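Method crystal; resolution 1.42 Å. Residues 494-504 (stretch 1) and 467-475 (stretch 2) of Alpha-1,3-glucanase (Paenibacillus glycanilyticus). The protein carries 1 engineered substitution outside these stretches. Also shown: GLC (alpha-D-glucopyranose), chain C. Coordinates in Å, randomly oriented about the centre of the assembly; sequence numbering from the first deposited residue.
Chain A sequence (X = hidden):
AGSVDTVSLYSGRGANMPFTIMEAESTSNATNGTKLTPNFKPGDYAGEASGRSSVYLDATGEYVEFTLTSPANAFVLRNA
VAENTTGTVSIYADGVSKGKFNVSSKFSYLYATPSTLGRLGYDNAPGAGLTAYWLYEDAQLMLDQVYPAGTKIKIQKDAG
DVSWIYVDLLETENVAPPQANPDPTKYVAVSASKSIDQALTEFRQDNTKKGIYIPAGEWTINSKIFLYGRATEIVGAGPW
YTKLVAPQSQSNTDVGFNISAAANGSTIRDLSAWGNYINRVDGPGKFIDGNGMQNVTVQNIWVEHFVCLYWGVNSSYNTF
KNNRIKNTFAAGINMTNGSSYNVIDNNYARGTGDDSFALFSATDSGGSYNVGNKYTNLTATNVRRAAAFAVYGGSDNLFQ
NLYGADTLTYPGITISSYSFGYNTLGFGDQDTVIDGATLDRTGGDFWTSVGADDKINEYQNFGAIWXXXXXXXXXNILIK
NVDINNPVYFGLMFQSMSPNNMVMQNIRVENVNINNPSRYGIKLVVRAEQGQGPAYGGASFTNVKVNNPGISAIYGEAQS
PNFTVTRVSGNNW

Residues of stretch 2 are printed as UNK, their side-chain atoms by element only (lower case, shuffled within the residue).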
# COMPACT_ATOMS: atom_id res chain seq x y z
N PHE A 494 19.00 2.83 12.38
CA PHE A 494 20.13 3.02 11.49
C PHE A 494 21.00 1.77 11.51
O PHE A 494 21.27 1.22 12.58
CB PHE A 494 20.99 4.20 11.96
CG PHE A 494 20.29 5.54 11.90
CD1 PHE A 494 19.46 5.94 12.94
CD2 PHE A 494 20.50 6.40 10.83
CE1 PHE A 494 18.82 7.18 12.90
CE2 PHE A 494 19.87 7.63 10.79
CZ PHE A 494 19.03 8.02 11.82
N GLN A 495 21.46 1.34 10.33
CA GLN A 495 22.21 0.08 10.24
C GLN A 495 23.15 0.11 9.05
O GLN A 495 22.78 0.62 7.98
CB GLN A 495 21.23 -1.09 10.09
CG GLN A 495 21.88 -2.48 9.95
CD GLN A 495 20.85 -3.58 9.70
OE1 GLN A 495 19.64 -3.36 9.84
NE2 GLN A 495 21.32 -4.77 9.33
N SER A 496 24.36 -0.43 9.23
CA SER A 496 25.34 -0.59 8.15
C SER A 496 25.60 -2.07 7.92
O SER A 496 25.89 -2.81 8.86
CB SER A 496 26.68 0.08 8.50
OG SER A 496 26.56 1.48 8.48
N MET A 497 25.52 -2.49 6.66
CA MET A 497 25.91 -3.84 6.27
C MET A 497 27.42 -4.00 6.39
O MET A 497 28.18 -3.17 5.88
CB MET A 497 25.48 -4.08 4.83
CG MET A 497 25.99 -5.37 4.20
SD MET A 497 25.34 -5.50 2.52
CE MET A 497 26.25 -6.91 1.89
N SER A 498 27.86 -5.09 7.09
CA SER A 498 29.24 -5.53 7.15
C SER A 498 29.49 -6.56 6.05
O SER A 498 28.60 -7.34 5.72
CB SER A 498 29.52 -6.20 8.50
OG SER A 498 29.38 -5.29 9.57
N PRO A 499 30.71 -6.61 5.48
CA PRO A 499 31.87 -5.79 5.84
C PRO A 499 31.98 -4.50 5.02
O PRO A 499 32.96 -3.77 5.18
CB PRO A 499 33.04 -6.71 5.48
CG PRO A 499 32.55 -7.42 4.27
CD PRO A 499 31.05 -7.61 4.46
N ASN A 500 30.99 -4.21 4.17
CA ASN A 500 31.10 -3.06 3.27
C ASN A 500 31.29 -1.76 4.03
O ASN A 500 32.08 -0.91 3.63
CB ASN A 500 29.87 -3.00 2.37
CG ASN A 500 29.58 -4.33 1.69
OD1 ASN A 500 29.27 -5.32 2.36
ND2 ASN A 500 29.71 -4.36 0.37
N ASN A 501 30.57 -1.60 5.14
CA ASN A 501 30.74 -0.46 6.05
C ASN A 501 30.78 0.87 5.30
O ASN A 501 31.68 1.69 5.48
CB ASN A 501 31.95 -0.64 6.97
CG ASN A 501 31.84 -1.88 7.82
OD1 ASN A 501 30.74 -2.42 8.00
ND2 ASN A 501 32.96 -2.34 8.36
N MET A 502 29.78 1.08 4.45
CA MET A 502 29.66 2.33 3.72
C MET A 502 29.41 3.48 4.69
O MET A 502 28.53 3.41 5.55
CB MET A 502 28.54 2.24 2.69
CG MET A 502 28.68 1.06 1.73
SD MET A 502 30.20 1.09 0.74
CE MET A 502 29.82 2.40 -0.41
N VAL A 503 30.19 4.55 4.56
CA VAL A 503 30.10 5.68 5.48
C VAL A 503 28.88 6.52 5.10
O VAL A 503 28.85 7.15 4.04
CB VAL A 503 31.38 6.52 5.47
CG1 VAL A 503 31.20 7.76 6.33
CG2 VAL A 503 32.55 5.69 6.00
N MET A 504 27.87 6.54 5.98
CA MET A 504 26.70 7.39 5.76
C MET A 504 27.09 8.86 5.88
O MET A 504 27.66 9.27 6.89
CB MET A 504 25.65 7.10 6.83
CG MET A 504 25.14 5.68 6.88
SD MET A 504 23.67 5.59 7.92
CE MET A 504 23.40 3.82 7.90
N UNK A 467 17.02 3.17 8.02
CA UNK A 467 18.07 3.77 7.20
C UNK A 467 19.18 2.74 7.12
O UNK A 467 19.91 2.52 8.10
c UNK A 467 16.80 5.98 9.47
c UNK A 467 19.61 5.71 6.86
c UNK A 467 18.58 5.09 7.80
c UNK A 467 17.42 6.07 8.07
N UNK A 468 19.30 2.07 5.97
CA UNK A 468 20.16 0.91 5.81
C UNK A 468 21.23 1.21 4.77
O UNK A 468 20.93 1.32 3.58
c UNK A 468 19.34 -0.31 5.37
c UNK A 468 20.99 -2.04 6.20
c UNK A 468 19.91 -2.42 4.11
c UNK A 468 21.67 -3.25 6.07
o UNK A 468 22.14 -5.23 4.83
c UNK A 468 20.58 -3.63 3.97
c UNK A 468 21.47 -4.04 4.96
c UNK A 468 20.11 -1.61 5.22
N UNK A 469 22.48 1.33 5.23
CA UNK A 469 23.60 1.39 4.31
C UNK A 469 23.94 -0.02 3.90
O UNK A 469 24.28 -0.84 4.75
N UNK A 470 23.81 -0.32 2.61
CA UNK A 470 24.06 -1.66 2.12
C UNK A 470 25.44 -1.78 1.51
O UNK A 470 26.45 -1.49 2.17
N UNK A 471 25.51 -2.19 0.25
CA UNK A 471 26.78 -2.33 -0.45
C UNK A 471 27.09 -1.16 -1.36
O UNK A 471 28.15 -1.15 -2.00
c UNK A 471 25.62 -3.86 -2.14
c UNK A 471 26.83 -3.66 -1.22
o UNK A 471 25.66 -4.82 -2.94
o UNK A 471 24.64 -3.09 -2.06
N UNK A 472 26.22 -0.16 -1.42
CA UNK A 472 26.41 1.00 -2.27
C UNK A 472 26.29 2.28 -1.44
O UNK A 472 25.91 2.25 -0.26
c UNK A 472 26.77 -0.33 -5.08
n UNK A 472 26.77 -1.50 -5.96
n UNK A 472 28.00 -2.79 -4.50
n UNK A 472 27.31 -3.67 -6.50
c UNK A 472 25.40 1.01 -3.43
c UNK A 472 25.45 -0.23 -4.32
c UNK A 472 27.36 -2.66 -5.65
N UNK A 473 26.63 3.41 -2.07
CA UNK A 473 26.70 4.68 -1.36
C UNK A 473 25.38 5.01 -0.68
O UNK A 473 24.30 4.88 -1.26
c UNK A 473 27.06 5.79 -2.35
N UNK A 474 25.48 5.49 0.56
CA UNK A 474 24.34 5.91 1.36
C UNK A 474 24.61 7.35 1.80
O UNK A 474 25.46 7.60 2.67
c UNK A 474 23.10 5.57 3.54
c UNK A 474 24.08 4.95 2.54
c UNK A 474 21.66 5.60 3.05
c UNK A 474 25.38 4.52 3.23
N UNK A 475 23.93 8.29 1.16
CA UNK A 475 24.27 9.70 1.34
C UNK A 475 23.10 10.57 0.93
O UNK A 475 22.25 10.18 0.12
c UNK A 475 25.52 10.08 0.53
n UNK A 475 28.02 10.14 -3.82
c UNK A 475 25.47 9.69 -0.96
c UNK A 475 26.82 9.61 -3.09
c UNK A 475 26.70 10.21 -1.70
C1 GLC C . 19.69 -10.62 6.17
C2 GLC C . 19.21 -10.82 4.76
C3 GLC C . 19.46 -9.64 3.86
C4 GLC C . 18.92 -8.41 4.55
C5 GLC C . 19.67 -8.26 5.85
C6 GLC C . 19.16 -7.07 6.61
O1 GLC C . 20.99 -10.70 6.14
O2 GLC C . 19.78 -11.99 4.21
O3 GLC C . 18.56 -9.81 2.80
O4 GLC C . 19.11 -7.24 3.75
O5 GLC C . 19.41 -9.36 6.67
O6 GLC C . 19.68 -6.95 7.90
O HOH W 1 27.49 -0.72 4.63
O HOH W 2 30.50 -2.12 -0.99
O HOH W 3 28.23 5.87 1.49

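Position 467 carries four side-chain carbons and no polar atom. The chain forks at its first carbon, and one arm is two carbons long. The end of the long arm lies over one face of the Phe-494 ring. This is Ile-467. Its CD1 sits 3.8 Å from the centroid of that ring, a CH-pi contact 15° off the ring normal. Its backbone O accepts a hydrogen bond from Gln-495 N at 3.0 Å.

Position 468 has one carbon leading to a ring of six carbons, and the ring bears one oxygen. That oxygen is 3.5 Å from Met-497 CB. The pattern is a phenol, so this is Tyr-468. Its side chain lies on the same sheet face as Gln-495, and its CE1 is 3.6 Å from Gln-495 NE2. That amide also donates a hydrogen bond to the bound glucose, from Gln-495 NE2 to GLC O6 at 3.1 Å.

Position 469 has no side-chain atoms, so it is Gly-469. Its N donates to Gln-495 O at 2.9 Å, and its O accepts from Met-497 N at 2.8 Å. A CB here would be crowded from within its own stretch, by a methyl carbon of position 474 at 3.0 Å.

Position 470 also lacks a side chain. Its backbone O is 3.4 Å from Met-502 CG. This is Gly-470. Water 1 lies 2.8 Å from Gly-470 O and 2.8 Å from Met-497 O, and accepts from Met-502 N at 2.9 Å.

Position 471 has two carbons, the second carrying two oxygens. This short carboxylate is Asp-471. Its CB is 3.4 Å from Asn-500 ND2, but the end of the side chain leads away. Water 2 links the Asp-471 backbone to the Asn-500 side chain, donating to Asp-471 O and accepting from Asn-500 ND2, both at 2.7 Å.

Position 472 shows three carbons, a nitrogen, then a carbon with two more nitrogens. The guanidinium identifies Arg-472. Its CB points away from stretch 1, and NH1 donates to Asp-471 O at 3.0 Å. Only its backbone comes close to stretch 1, with Arg-472 O 3.6 Å from Met-502 CG.

Position 473 has a single side-chain carbon, which points away. This is Ala-473. Its N is 3.7 Å from Met-502 CE.

Position 474 has four carbons, again forked at the first with one two-carbon arm. It points toward stretch 1 and touches two methionines. This is Ile-474. Its CG2 is 3.9 Å from Met-502 CB and 3.8 Å from Met-504 CG. Water 3 accepts from Ile-474 N and donates to Val-503 O, both at 2.9 Å.

Position 475 has four carbons in a row ending in nitrogen, and its end leads away from stretch 1. This is Lys-475.

The contact begins as two parallel strands joined by three backbone hydrogen bonds. After Ser-496 and Gly-469 the strands end. There, waters 1 and 3 bridge the two backbones, and water 2 joins the Asp-471 backbone to the Asn-500 side chain, while methionine and isoleucine side chains pack between them.

Stretch 2 (467-475) IYGGDRAIK
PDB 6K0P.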